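Local coordinates for protein putative alpha-ketoglutarate-dependent taurine dioxygenase (Burkholderia xenovorans, PDB 5HSX) that is probably an iron- and 2-oxoglutarate-dependent dioxygenase of the TfdA family, related to taurine dioxygenase, here with a sodium ion bound at its metal site, at residues F75-F79 and G80-L84; W266-A270 and T271-A275. All coordinates share one frame; numbering follows the deposited sequence.

The two contacts show the same economy at different places in one domain: a regular element ends, the chain turns, and side chains a few residues apart fasten the turn. In contact 1 (75-79 with 80-84) the fastening is mostly apolar, at the end of helix 69-77. In contact 2 (266-270 with 271-275) it is largely polar and reaches the metal through a water and H273, which binds the ion together with H123, D125 and N323. Their centres lie about 17 Å apart and their nearest atoms about 8 Å apart, so the two do not touch. F265, immediately before contact 2, meets the ring of F79 edge-to-face and links them indirectly.

Contact 1: residues F75-F79 and G80-L84; sequences FSAQF and GELTL
L82 folds back against the last turn of helix 69-77 and straddles two of its residues with its branched end. One methyl, CD1, rests on S76 CB at 3.6 Å; the other, CD2, lies against A77, 3.6 Å from its CA and 3.7 Å from its CB. Chi1 (-79°) sets CG beside the leucine's own backbone N, and chi2 (-64°) then turns the two methyls onto the helix. S76 offers L82 its methylene, while its hydroxyl is engaged elsewhere, hydrogen-bonded to H72 O and T291 OG1.

Between these partners the chain makes its exit. F79 N still donates to S76 O at 3.0 Å, but G80 leaves helical geometry with positive phi and a nearly extended backbone. No classical hydrogen bond joins the two segments here; a CA-H...O contact runs from A77 CA to G80 O, 3.5 Å long with 148° at the hydrogen. On the helical side, F79 sets CE2 over one face of the F75 ring, 3.5 Å above its plane and displaced toward the rim. Q78 reaches back as well, NE2 making a weak bond to F75 O, while its OE1 receives L42 N. The F79 carbonyl, at the point of exit, is taken up by R51 NH1.

Beyond the turn, E81 and T83 form backbone bonds with V294 and T292, so L82 is held between the helix end and strand 287-293, whose T291 and L293 it also touches. The chemistry thus divides the work: the side chain of L82 meets the helix end through apolar contacts, whereas polar bonds to H72, T291, L42 and R51 hold S76 OG, Q78 OE1 and the F79 carbonyl.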
ATOM      1  N   PHE B  75     -21.388  -6.577 -19.865  1.00 28.02           N
ATOM      2  CA  PHE B  75     -20.971  -5.302 -19.294  1.00 29.40           C
ATOM      3  C   PHE B  75     -19.714  -4.787 -19.975  1.00 31.90           C
ATOM      4  O   PHE B  75     -19.623  -3.602 -20.316  1.00 30.85           O
ATOM      5  CB  PHE B  75     -20.727  -5.440 -17.792  1.00 29.75           C
ATOM      6  CG  PHE B  75     -20.057  -4.237 -17.169  1.00 31.23           C
ATOM      7  CD1 PHE B  75     -20.784  -3.090 -16.885  1.00 34.38           C
ATOM      8  CD2 PHE B  75     -18.703  -4.255 -16.863  1.00 33.76           C
ATOM      9  CE1 PHE B  75     -20.173  -1.980 -16.306  1.00 29.18           C
ATOM     10  CE2 PHE B  75     -18.083  -3.143 -16.287  1.00 32.30           C
ATOM     11  CZ  PHE B  75     -18.827  -2.007 -16.011  1.00 27.97           C
ATOM     12  N   SER B  76     -18.736  -5.673 -20.179  1.00 25.61           N
ATOM     13  CA  SER B  76     -17.459  -5.265 -20.750  1.00 22.55           C
ATOM     14  C   SER B  76     -17.618  -4.741 -22.171  1.00 23.05           C
ATOM     15  O   SER B  76     -16.951  -3.773 -22.557  1.00 26.39           O
ATOM     16  CB  SER B  76     -16.494  -6.444 -20.729  1.00 27.97           C
ATOM     17  OG  SER B  76     -16.426  -7.001 -19.435  1.00 25.95           O
ATOM     18  N   ALA B  77     -18.486  -5.370 -22.966  1.00 24.07           N
ATOM     19  CA  ALA B  77     -18.603  -5.005 -24.377  1.00 25.39           C
ATOM     20  C   ALA B  77     -19.169  -3.608 -24.573  1.00 31.62           C
ATOM     21  O   ALA B  77     -19.086  -3.065 -25.682  1.00 31.96           O
ATOM     22  CB  ALA B  77     -19.475  -6.019 -25.123  1.00 31.83           C
ATOM     23  N   GLN B  78     -19.747  -3.018 -23.528  1.00 29.82           N
ATOM     24  CA  GLN B  78     -20.231  -1.647 -23.619  1.00 33.43           C
ATOM     25  C   GLN B  78     -19.095  -0.635 -23.644  1.00 34.18           C
ATOM     26  O   GLN B  78     -19.338   0.542 -23.933  1.00 31.08           O
ATOM     27  CB  GLN B  78     -21.178  -1.354 -22.452  1.00 29.87           C
ATOM     28  CG  GLN B  78     -22.418  -2.241 -22.457  1.00 35.19           C
ATOM     29  CD  GLN B  78     -23.260  -2.110 -21.196  1.00 43.77           C
ATOM     30  OE1 GLN B  78     -24.486  -2.005 -21.266  1.00 45.37           O
ATOM     31  NE2 GLN B  78     -22.607  -2.136 -20.038  1.00 44.33           N
ATOM     32  N   PHE B  79     -17.863  -1.063 -23.362  1.00 27.68           N
ATOM     33  CA  PHE B  79     -16.730  -0.157 -23.309  1.00 26.76           C
ATOM     34  C   PHE B  79     -15.653  -0.455 -24.344  1.00 29.91           C
ATOM     35  O   PHE B  79     -14.741   0.362 -24.503  1.00 30.85           O
ATOM     36  CB  PHE B  79     -16.120  -0.165 -21.895  1.00 25.53           C
ATOM     37  CG  PHE B  79     -17.104   0.228 -20.826  1.00 26.23           C
ATOM     38  CD1 PHE B  79     -17.276   1.559 -20.477  1.00 24.83           C
ATOM     39  CD2 PHE B  79     -17.893  -0.730 -20.202  1.00 26.35           C
ATOM     40  CE1 PHE B  79     -18.200   1.927 -19.506  1.00 26.62           C
ATOM     41  CE2 PHE B  79     -18.816  -0.373 -19.230  1.00 26.59           C
ATOM     42  CZ  PHE B  79     -18.972   0.958 -18.882  1.00 28.44           C
ATOM     43  N   GLY B  80     -15.743  -1.564 -25.069  1.00 28.20           N
ATOM     44  CA  GLY B  80     -14.733  -1.866 -26.062  1.00 30.81           C
ATOM     45  C   GLY B  80     -14.892  -3.275 -26.596  1.00 28.82           C
ATOM     46  O   GLY B  80     -15.901  -3.939 -26.359  1.00 30.65           O
ATOM     47  N   GLU B  81     -13.873  -3.703 -27.344  1.00 27.03           N
ATOM     48  CA  GLU B  81     -13.821  -5.045 -27.915  1.00 31.10           C
ATOM     49  C   GLU B  81     -13.130  -5.986 -26.936  1.00 25.49           C
ATOM     50  O   GLU B  81     -12.052  -5.671 -26.422  1.00 25.64           O
ATOM     51  CB  GLU B  81     -13.064  -5.051 -29.244  1.00 30.28           C
ATOM     52  CG  GLU B  81     -13.828  -4.518 -30.415  1.00 41.88           C
ATOM     53  CD  GLU B  81     -14.970  -5.430 -30.778  1.00 42.12           C
ATOM     54  OE1 GLU B  81     -16.105  -5.152 -30.340  1.00 41.49           O
ATOM     55  OE2 GLU B  81     -14.723  -6.439 -31.473  1.00 35.67           O
ATOM     56  N   LEU B  82     -13.735  -7.146 -26.701  1.00 27.17           N
ATOM     57  CA  LEU B  82     -13.159  -8.114 -25.775  1.00 25.04           C
ATOM     58  C   LEU B  82     -11.995  -8.850 -26.426  1.00 24.69           C
ATOM     59  O   LEU B  82     -12.068  -9.239 -27.593  1.00 29.48           O
ATOM     60  CB  LEU B  82     -14.220  -9.127 -25.338  1.00 28.34           C
ATOM     61  CG  LEU B  82     -15.269  -8.797 -24.269  1.00 34.55           C
ATOM     62  CD1 LEU B  82     -14.593  -8.548 -22.957  1.00 37.41           C
ATOM     63  CD2 LEU B  82     -16.147  -7.614 -24.646  1.00 35.78           C
ATOM     64  N   THR B  83     -10.924  -9.069 -25.664  1.00 23.95           N
ATOM     65  CA  THR B  83      -9.895  -9.988 -26.129  1.00 25.51           C
ATOM     66  C   THR B  83     -10.422 -11.418 -26.062  1.00 27.61           C
ATOM     67  O   THR B  83     -11.280 -11.749 -25.241  1.00 26.78           O
ATOM     68  CB  THR B  83      -8.611  -9.854 -25.295  1.00 31.81           C
ATOM     69  OG1 THR B  83      -8.839 -10.356 -23.976  1.00 35.43           O
ATOM     70  CG2 THR B  83      -8.189  -8.398 -25.203  1.00 28.10           C
ATOM     71  N   LEU B  84      -9.927 -12.258 -26.966  1.00 31.41           N
ATOM     72  CA  LEU B  84     -10.324 -13.656 -27.060  1.00 32.85           C
ATOM     73  C   LEU B  84      -9.138 -14.517 -26.654  1.00 53.80           C
ATOM     74  O   LEU B  84      -8.039 -14.364 -27.198  1.00 62.04           O
ATOM     75  CB  LEU B  84     -10.803 -13.989 -28.475  1.00 35.84           C
ATOM     76  CG  LEU B  84     -11.976 -13.100 -28.887  1.00 32.59           C
ATOM     77  CD1 LEU B  84     -12.319 -13.302 -30.347  1.00 33.40           C
ATOM     78  CD2 LEU B  84     -13.192 -13.374 -28.018  1.00 36.73           C
TER

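Contact 2: residues W266-A270 and T271-A275; sequences WDNRA and TAHLA. With NA (sodium ion), chain M.
D267 O is gripped from opposite faces of its carbonyl plane, by A270 N, which closes a type I turn, and by T271 OG1 at 2.9 Å, which comes in 56° out of that plane. An Asx turn overlaps it: D267 OD1 accepts from R269 N at 2.9 Å. The R269 guanidinium forms a side-on salt bridge, NE to OD1 and NH2 to OD2; H210 NE2 also bonds OD2.

A single water, 2.7 Å from N268 OD1, donates to that oxygen and to T271 OG1, and accepts from H273 ND1 at 3.0 Å; N268 ND2 bonds S136 OG on strand 135-140. Using ND1 this way helps fix the rotation of the imidazole and directs NE2 to the sodium ion at 2.2 Å. W266 reaches one face of the same ring, its CZ2 3.8 Å above the imidazole plane; the rings are inclined at 55°.

H273 with H123 and D125 matches the facial triad of iron/2-oxoglutarate dioxygenases, so the sodium ion probably occupies the iron position. The turn carries the chain from strand 263-267, next to 135-140 in the seven-stranded sheet, into strand 271-274, between 122-123 and 150-154 in the four-stranded one.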
ATOM      1  N   TRP B 266     -10.062  -1.093 -14.550  1.00 18.79           N
ATOM      2  CA  TRP B 266      -8.935  -0.167 -14.554  1.00 19.40           C
ATOM      3  C   TRP B 266      -8.433   0.124 -15.961  1.00 20.15           C
ATOM      4  O   TRP B 266      -8.577  -0.686 -16.882  1.00 19.56           O
ATOM      5  CB  TRP B 266      -7.764  -0.659 -13.692  1.00 19.06           C
ATOM      6  CG  TRP B 266      -7.055  -1.910 -14.131  1.00 20.95           C
ATOM      7  CD1 TRP B 266      -5.936  -1.986 -14.912  1.00 21.99           C
ATOM      8  CD2 TRP B 266      -7.361  -3.253 -13.736  1.00 19.14           C
ATOM      9  NE1 TRP B 266      -5.547  -3.300 -15.054  1.00 23.42           N
ATOM     10  CE2 TRP B 266      -6.402  -4.096 -14.339  1.00 22.99           C
ATOM     11  CE3 TRP B 266      -8.363  -3.826 -12.948  1.00 20.75           C
ATOM     12  CZ2 TRP B 266      -6.414  -5.488 -14.173  1.00 24.34           C
ATOM     13  CZ3 TRP B 266      -8.367  -5.212 -12.777  1.00 27.50           C
ATOM     14  CH2 TRP B 266      -7.404  -6.023 -13.398  1.00 27.72           C
ATOM     15  N   ASP B 267      -7.837   1.309 -16.092  1.00 16.96           N
ATOM     16  CA  ASP B 267      -7.311   1.831 -17.352  1.00 19.88           C
ATOM     17  C   ASP B 267      -5.821   1.503 -17.393  1.00 18.83           C
ATOM     18  O   ASP B 267      -5.012   2.164 -16.738  1.00 17.98           O
ATOM     19  CB  ASP B 267      -7.563   3.336 -17.450  1.00 18.08           C
ATOM     20  CG  ASP B 267      -7.123   3.925 -18.786  1.00 19.98           C
ATOM     21  OD1 ASP B 267      -6.410   3.236 -19.548  1.00 22.45           O
ATOM     22  OD2 ASP B 267      -7.474   5.090 -19.063  1.00 22.79           O
ATOM     23  N   ASN B 268      -5.461   0.480 -18.175  1.00 20.17           N
ATOM     24  CA  ASN B 268      -4.070   0.052 -18.316  1.00 23.22           C
ATOM     25  C   ASN B 268      -3.186   1.075 -19.009  1.00 25.89           C
ATOM     26  O   ASN B 268      -1.962   0.919 -19.000  1.00 25.44           O
ATOM     27  CB  ASN B 268      -3.994  -1.241 -19.116  1.00 25.02           C
ATOM     28  CG  ASN B 268      -4.406  -2.435 -18.326  1.00 32.83           C
ATOM     29  OD1 ASN B 268      -3.872  -2.694 -17.241  1.00 31.85           O
ATOM     30  ND2 ASN B 268      -5.362  -3.192 -18.862  1.00 32.03           N
ATOM     31  N   ARG B 269      -3.754   2.085 -19.649  1.00 19.57           N
ATOM     32  CA  ARG B 269      -2.904   3.092 -20.250  1.00 17.87           C
ATOM     33  C   ARG B 269      -2.363   4.081 -19.231  1.00 20.19           C
ATOM     34  O   ARG B 269      -1.449   4.847 -19.562  1.00 24.06           O
ATOM     35  CB  ARG B 269      -3.683   3.820 -21.347  1.00 18.34           C
ATOM     36  CG  ARG B 269      -4.293   2.833 -22.335  1.00 20.02           C
ATOM     37  CD  ARG B 269      -5.365   3.469 -23.174  1.00 26.19           C
ATOM     38  NE  ARG B 269      -6.484   3.909 -22.353  1.00 21.07           N
ATOM     39  CZ  ARG B 269      -7.625   4.387 -22.847  1.00 25.30           C
ATOM     40  NH1 ARG B 269      -7.808   4.464 -24.162  1.00 23.64           N
ATOM     41  NH2 ARG B 269      -8.584   4.781 -22.023  1.00 26.76           N
ATOM     42  N   ALA B 270      -2.887   4.065 -17.998  1.00 21.35           N
ATOM     43  CA  ALA B 270      -2.511   5.032 -16.978  1.00 17.69           C
ATOM     44  C   ALA B 270      -2.174   4.394 -15.637  1.00 19.41           C
ATOM     45  O   ALA B 270      -2.002   5.124 -14.656  1.00 18.76           O
ATOM     46  CB  ALA B 270      -3.630   6.060 -16.774  1.00 19.57           C
ATOM     47  N   THR B 271      -2.083   3.065 -15.558  1.00 15.96           N
ATOM     48  CA  THR B 271      -1.866   2.411 -14.272  1.00 16.82           C
ATOM     49  C   THR B 271      -0.888   1.263 -14.421  1.00 18.85           C
ATOM     50  O   THR B 271      -0.707   0.695 -15.505  1.00 17.10           O
ATOM     51  CB  THR B 271      -3.161   1.839 -13.653  1.00 16.49           C
ATOM     52  OG1 THR B 271      -3.727   0.847 -14.533  1.00 18.97           O
ATOM     53  CG2 THR B 271      -4.184   2.946 -13.380  1.00 18.83           C
ATOM     54  N   ALA B 272      -0.273   0.915 -13.299  1.00 17.30           N
ATOM     55  CA  ALA B 272       0.233  -0.428 -13.072  1.00 20.61           C
ATOM     56  C   ALA B 272      -0.443  -0.961 -11.819  1.00 16.93           C
ATOM     57  O   ALA B 272      -1.031  -0.200 -11.042  1.00 18.44           O
ATOM     58  CB  ALA B 272       1.763  -0.464 -12.909  1.00 15.53           C
ATOM     59  N   HIS B 273      -0.385  -2.280 -11.628  1.00 14.89           N
ATOM     60  CA  HIS B 273      -1.048  -2.860 -10.475  1.00 17.17           C
ATOM     61  C   HIS B 273      -0.201  -3.983  -9.907  1.00 17.92           C
ATOM     62  O   HIS B 273       0.772  -4.441 -10.511  1.00 17.52           O
ATOM     63  CB  HIS B 273      -2.466  -3.355 -10.807  1.00 20.37           C
ATOM     64  CG  HIS B 273      -2.514  -4.407 -11.869  1.00 23.41           C
ATOM     65  ND1 HIS B 273      -2.516  -4.106 -13.217  1.00 25.77           N
ATOM     66  CD2 HIS B 273      -2.581  -5.756 -11.786  1.00 27.37           C
ATOM     67  CE1 HIS B 273      -2.567  -5.226 -13.915  1.00 27.14           C
ATOM     68  NE2 HIS B 273      -2.607  -6.241 -13.071  1.00 29.06           N
ATOM     69  N   LEU B 274      -0.592  -4.406  -8.717  1.00 19.09           N
ATOM     70  CA  LEU B 274       0.167  -5.348  -7.912  1.00 16.08           C
ATOM     71  C   LEU B 274      -0.788  -6.416  -7.404  1.00 18.09           C
ATOM     72  O   LEU B 274      -1.709  -6.112  -6.635  1.00 19.08           O
ATOM     73  CB  LEU B 274       0.833  -4.625  -6.738  1.00 16.33           C
ATOM     74  CG  LEU B 274       1.556  -5.530  -5.741  1.00 19.22           C
ATOM     75  CD1 LEU B 274       2.769  -6.193  -6.395  1.00 22.37           C
ATOM     76  CD2 LEU B 274       1.958  -4.724  -4.513  1.00 18.25           C
ATOM     77  N   ALA B 275      -0.559  -7.659  -7.821  1.00 28.66           N
ATOM     78  CA  ALA B 275      -1.358  -8.779  -7.353  1.00 34.84           C
ATOM     79  C   ALA B 275      -0.924  -9.188  -5.946  1.00 26.06           C
ATOM     80  O   ALA B 275       0.234  -9.000  -5.560  1.00 26.80           O
ATOM     81  CB  ALA B 275      -1.214  -9.969  -8.303  1.00 34.69           C
TER
HETATM   82 NA    NA M 401      -1.704  -8.012 -14.105  1.00 17.29          NA
HETATM   83  O   HOH W   1      -2.353  -1.820 -15.164  1.00 22.29           O
HETATM   84  O   HOH W   2      -2.148  -9.161 -12.032  1.00 33.72           O
HETATM   85  O   HOH W   3      -3.798  -8.542 -14.717  1.00 31.63           O